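Local coordinates for protein Phenylalanine/tyrosine ammonia-lyase (Rhodosporidium toruloides, PDB 1Y2M) that catalyses the non-oxidative deamination of L-phenylalanine and L-tyrosine to trans-cinnamic and p-coumaric acid, the commitment step of phenylpropanoid metabolism, as a homotetramer, at residues L291-L296 with A430-L435; V519-L524 with A701-R706. One frame throughout, in Å; residues are numbered along the deposited sequence.

Contact 1 of 2, residues L291-L296 with A430-L435; sequences LLSQSL and AQIGKL
Ser293 meets Ile432 where helix 273-303 passes helix 416-443, and the small serine lets the two backbones come close: Ser293 CA and Ile432 CA are 6.8 Å apart. The tight part is one methyl group. Ile432 CG2 presses on both side-chain atoms of the serine, at 3.5 Å from Ser293 CB, which is closer than carbon atoms usually pack, and at the same 3.5 Å from Ser293 OG. The hydroxyl is turned opposite its own backbone N (chi1 178°), which extends it toward helix 416-443, where it hydrogen-bonds Asn436 OD1. A buried polar group is thereby satisfied although the touch with Ile432 is purely van der Waals, an instance of how a serine can sit inside a helix interface.

One turn further on, the fit slackens: Leu435 CD2 comes no nearer than 4.4 Å to Ser293 OG. The Leu435 side chain is about 9 Å from that of Arg366, a residue that probably binds cinnamate, which puts this side of the contact in the neighbourhood of the probable substrate site. Even this looser side is buried, because Leu435 also packs on Trp371 and on Val502 of a second subunit.

Around the pair, helix 368-391 lies against Ile432 and Leu435, helix 44-52 against Leu291, and helix 506-560 against Leu292, Leu296 and Ile432.

Contact 2 of 2, residues V519-L524 with A701-R706; sequences VLSLLL and AIKSGR
Ser521 is met from helix 691-703 by two successive side chains, Ile702 and Lys703, in a helix-helix packing near the carboxyl-terminal end of that helix, where an ST turn leads the chain away. The other partner is the long helix 506-560, part of the helical core of the PAL/histidase fold.

The serine hydroxyl stands beside its own backbone N (chi1 -61°) and hydrogen-bonds back to Asn517 O in the preceding turn. Its polar need is thus met within its own helix, and the carbon groups opposite only pack on it. Ile702 CG2 lies 3.6 Å from Ser521 OG, while the other branch of the isoleucine reaches along the helix, bringing Ile702 CD1 to 3.8 Å from Ser521 O. At its far end this branch just grazes Leu524. One branch thus meets the serine's side chain and the other its backbone carbonyl.

Lys703 lies alongside. Three successive torsions near -60° curl its chain, laying the aliphatic middle against the serine, with Lys703 CD 3.7 Å from Ser521 OG. The curl also carries the amino group to Asp518, with which it forms a salt bridge. Hydrocarbon and charge thus grip the same helix at different points, on the more exposed side of the contact. On its other flank, helix 506-560 sends Val519 and Leu522 to Arg206 and Val142 of a third subunit.

Gly705 is the first residue to leave helical backbone angles, with positive phi, and Gly705 N bonds to Ile702 O. In the ST turn, Ser704 OG accepts from Arg706 N at 3.1 Å, with an N-H...O angle of 161°.

Overall arrangement
From the N terminus, helix 273-303 comes first, and contact 1 closes a loop of 133 residues, a little over half of them helical, when helix 416-443 packs back on it. Only afterwards does contact 2 open, on helix 506-560, to close a second loop of 176 residues at helix 691-703. The loops are in series, neither nested nor crossed, yet their centres are 12 Å apart and they touch directly. Helix 506-560 packs on the contact 1 pair, with Leu523 CD2 3.4 Å from Gly433 O, while Leu292 CD2 also meets Ile702 CD1 of the C-terminal helix 691-703 directly, at 3.7 Å. Sequential closures here merge into one helical core.

Contact 1 of 2, residues L291-L296 with A430-L435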
# COMPACT_ATOMS: atom_id res chain seq x y z
N LEU B 291 -5.77 21.49 -13.73
CA LEU B 291 -6.57 22.41 -14.56
C LEU B 291 -7.13 21.69 -15.77
O LEU B 291 -8.27 21.91 -16.18
CB LEU B 291 -5.77 23.65 -14.97
CG LEU B 291 -5.40 24.59 -13.81
CD1 LEU B 291 -4.68 25.85 -14.36
CD2 LEU B 291 -6.60 25.01 -13.01
N LEU B 292 -6.35 20.81 -16.35
CA LEU B 292 -6.82 20.01 -17.50
C LEU B 292 -7.99 19.09 -17.12
O LEU B 292 -8.93 18.89 -17.89
CB LEU B 292 -5.66 19.26 -18.14
CG LEU B 292 -5.97 18.29 -19.30
CD1 LEU B 292 -6.63 19.06 -20.47
CD2 LEU B 292 -4.75 17.53 -19.78
N SER B 293 -7.95 18.54 -15.92
CA SER B 293 -9.02 17.69 -15.39
C SER B 293 -10.34 18.48 -15.34
O SER B 293 -11.42 17.96 -15.65
CB SER B 293 -8.68 17.21 -13.98
OG SER B 293 -9.77 16.43 -13.51
N GLN B 294 -10.24 19.74 -14.94
CA GLN B 294 -11.41 20.63 -14.85
C GLN B 294 -11.96 20.95 -16.25
O GLN B 294 -13.17 20.94 -16.50
CB GLN B 294 -11.03 21.90 -14.12
CG GLN B 294 -10.84 21.58 -12.66
CD GLN B 294 -10.40 22.77 -11.82
OE1 GLN B 294 -11.03 23.82 -11.89
NE2 GLN B 294 -9.36 22.60 -11.05
N SER B 295 -11.04 21.23 -17.15
CA SER B 295 -11.40 21.48 -18.54
C SER B 295 -12.09 20.29 -19.19
O SER B 295 -13.10 20.41 -19.88
CB SER B 295 -10.17 21.94 -19.35
OG SER B 295 -9.66 23.18 -18.84
N LEU B 296 -11.56 19.09 -18.94
CA LEU B 296 -12.14 17.87 -19.45
C LEU B 296 -13.49 17.58 -18.82
O LEU B 296 -14.39 17.12 -19.51
CB LEU B 296 -11.19 16.71 -19.17
CG LEU B 296 -9.98 16.67 -20.08
CD1 LEU B 296 -9.00 15.68 -19.59
CD2 LEU B 296 -10.42 16.28 -21.47
N ALA B 430 -3.87 10.35 -8.30
CA ALA B 430 -4.67 9.14 -8.43
C ALA B 430 -6.16 9.48 -8.35
O ALA B 430 -6.99 8.87 -9.02
CB ALA B 430 -4.31 8.15 -7.36
N GLN B 431 -6.51 10.44 -7.52
CA GLN B 431 -7.91 10.86 -7.38
C GLN B 431 -8.42 11.61 -8.62
O GLN B 431 -9.56 11.39 -9.07
CB GLN B 431 -8.14 11.74 -6.15
CG GLN B 431 -7.83 11.01 -4.84
CD GLN B 431 -8.53 9.71 -4.74
OE1 GLN B 431 -9.73 9.67 -4.43
NE2 GLN B 431 -7.81 8.61 -4.99
N ILE B 432 -7.59 12.49 -9.18
CA ILE B 432 -7.91 13.12 -10.47
C ILE B 432 -8.11 12.03 -11.51
O ILE B 432 -9.11 11.99 -12.23
CB ILE B 432 -6.77 14.07 -10.95
CG1 ILE B 432 -6.58 15.24 -9.98
CG2 ILE B 432 -7.06 14.57 -12.38
CD1 ILE B 432 -5.34 16.05 -10.21
N GLY B 433 -7.14 11.11 -11.60
CA GLY B 433 -7.24 10.01 -12.58
C GLY B 433 -8.56 9.21 -12.41
O GLY B 433 -9.26 8.93 -13.40
N LYS B 434 -8.90 8.80 -11.20
CA LYS B 434 -10.15 8.08 -11.00
C LYS B 434 -11.35 8.89 -11.49
O LYS B 434 -12.20 8.36 -12.18
CB LYS B 434 -10.28 7.68 -9.54
CG LYS B 434 -11.54 6.90 -9.26
CD LYS B 434 -11.58 5.52 -9.90
CE LYS B 434 -12.85 4.79 -9.47
NZ LYS B 434 -12.96 3.31 -9.83
N LEU B 435 -11.40 10.19 -11.20
CA LEU B 435 -12.49 11.02 -11.69
C LEU B 435 -12.62 11.03 -13.20
O LEU B 435 -13.68 10.73 -13.77
CB LEU B 435 -12.29 12.47 -11.22
CG LEU B 435 -13.49 13.38 -11.55
CD1 LEU B 435 -14.80 12.86 -10.81
CD2 LEU B 435 -13.21 14.80 -11.22

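Contact 2 of 2, residues V519-L524 with A701-R706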
# COMPACT_ATOMS: atom_id res chain seq x y z
N VAL B 519 1.73 9.07 -16.05
CA VAL B 519 0.56 8.20 -16.27
C VAL B 519 -0.71 8.99 -16.37
O VAL B 519 -1.58 8.68 -17.22
CB VAL B 519 0.50 7.12 -15.22
CG1 VAL B 519 -0.73 6.24 -15.37
CG2 VAL B 519 1.78 6.31 -15.29
N LEU B 520 -0.86 9.99 -15.50
CA LEU B 520 -2.07 10.84 -15.58
C LEU B 520 -2.08 11.56 -16.92
O LEU B 520 -3.16 11.77 -17.48
CB LEU B 520 -2.16 11.84 -14.43
CG LEU B 520 -3.45 12.67 -14.36
CD1 LEU B 520 -4.73 11.84 -14.47
CD2 LEU B 520 -3.56 13.48 -13.07
N SER B 521 -0.92 11.98 -17.45
CA SER B 521 -0.89 12.67 -18.76
C SER B 521 -1.37 11.74 -19.85
O SER B 521 -2.03 12.17 -20.79
CB SER B 521 0.50 13.16 -19.06
OG SER B 521 0.96 14.11 -18.07
N LEU B 522 -1.03 10.46 -19.75
CA LEU B 522 -1.52 9.49 -20.76
C LEU B 522 -3.04 9.39 -20.67
O LEU B 522 -3.73 9.36 -21.70
CB LEU B 522 -0.95 8.09 -20.47
CG LEU B 522 0.56 7.90 -20.69
CD1 LEU B 522 1.07 6.60 -20.12
CD2 LEU B 522 0.86 7.97 -22.18
N LEU B 523 -3.56 9.30 -19.45
CA LEU B 523 -5.00 9.20 -19.23
C LEU B 523 -5.72 10.44 -19.72
O LEU B 523 -6.79 10.34 -20.37
CB LEU B 523 -5.27 8.94 -17.74
CG LEU B 523 -6.71 8.84 -17.31
CD1 LEU B 523 -7.50 7.87 -18.08
CD2 LEU B 523 -6.82 8.63 -15.76
N LEU B 524 -5.21 11.62 -19.35
CA LEU B 524 -5.92 12.84 -19.72
C LEU B 524 -5.81 13.11 -21.24
O LEU B 524 -6.73 13.65 -21.86
CB LEU B 524 -5.47 14.04 -18.88
CG LEU B 524 -5.80 13.86 -17.40
CD1 LEU B 524 -5.59 15.21 -16.72
CD2 LEU B 524 -7.20 13.35 -17.10
N ALA B 701 2.08 17.21 -26.27
CA ALA B 701 1.71 18.59 -25.96
C ALA B 701 1.46 18.86 -24.48
O ALA B 701 1.67 19.98 -24.01
CB ALA B 701 0.51 19.01 -26.79
N ILE B 702 1.04 17.84 -23.74
CA ILE B 702 0.92 17.94 -22.29
C ILE B 702 2.33 17.93 -21.69
O ILE B 702 2.71 18.81 -20.93
CB ILE B 702 0.03 16.81 -21.70
CG1 ILE B 702 -1.42 16.99 -22.20
CG2 ILE B 702 0.08 16.84 -20.19
CD1 ILE B 702 -2.29 15.78 -21.93
N LYS B 703 3.12 16.93 -22.05
CA LYS B 703 4.44 16.76 -21.41
C LYS B 703 5.39 17.93 -21.65
O LYS B 703 6.15 18.32 -20.75
CB LYS B 703 5.06 15.43 -21.83
CG LYS B 703 4.37 14.18 -21.42
CD LYS B 703 4.17 14.00 -19.90
CE LYS B 703 5.46 13.87 -19.09
NZ LYS B 703 6.29 12.73 -19.51
N SER B 704 5.30 18.51 -22.84
CA SER B 704 6.14 19.63 -23.23
C SER B 704 5.67 20.93 -22.59
O SER B 704 6.40 21.92 -22.62
CB SER B 704 6.13 19.84 -24.75
OG SER B 704 4.86 20.36 -25.16
N GLY B 705 4.45 20.96 -22.06
CA GLY B 705 3.84 22.17 -21.51
C GLY B 705 3.24 23.08 -22.59
O GLY B 705 2.74 24.18 -22.26
N ARG B 706 3.25 22.65 -23.86
CA ARG B 706 2.58 23.40 -24.91
C ARG B 706 1.12 23.72 -24.60
O ARG B 706 0.62 24.85 -24.86
CB ARG B 706 2.67 22.69 -26.25
CG ARG B 706 2.25 23.53 -27.39
CD ARG B 706 2.39 22.82 -28.71
NE ARG B 706 1.91 23.65 -29.80
CZ ARG B 706 1.89 23.26 -31.07
NH1 ARG B 706 2.28 22.06 -31.43
NH2 ARG B 706 1.47 24.09 -31.99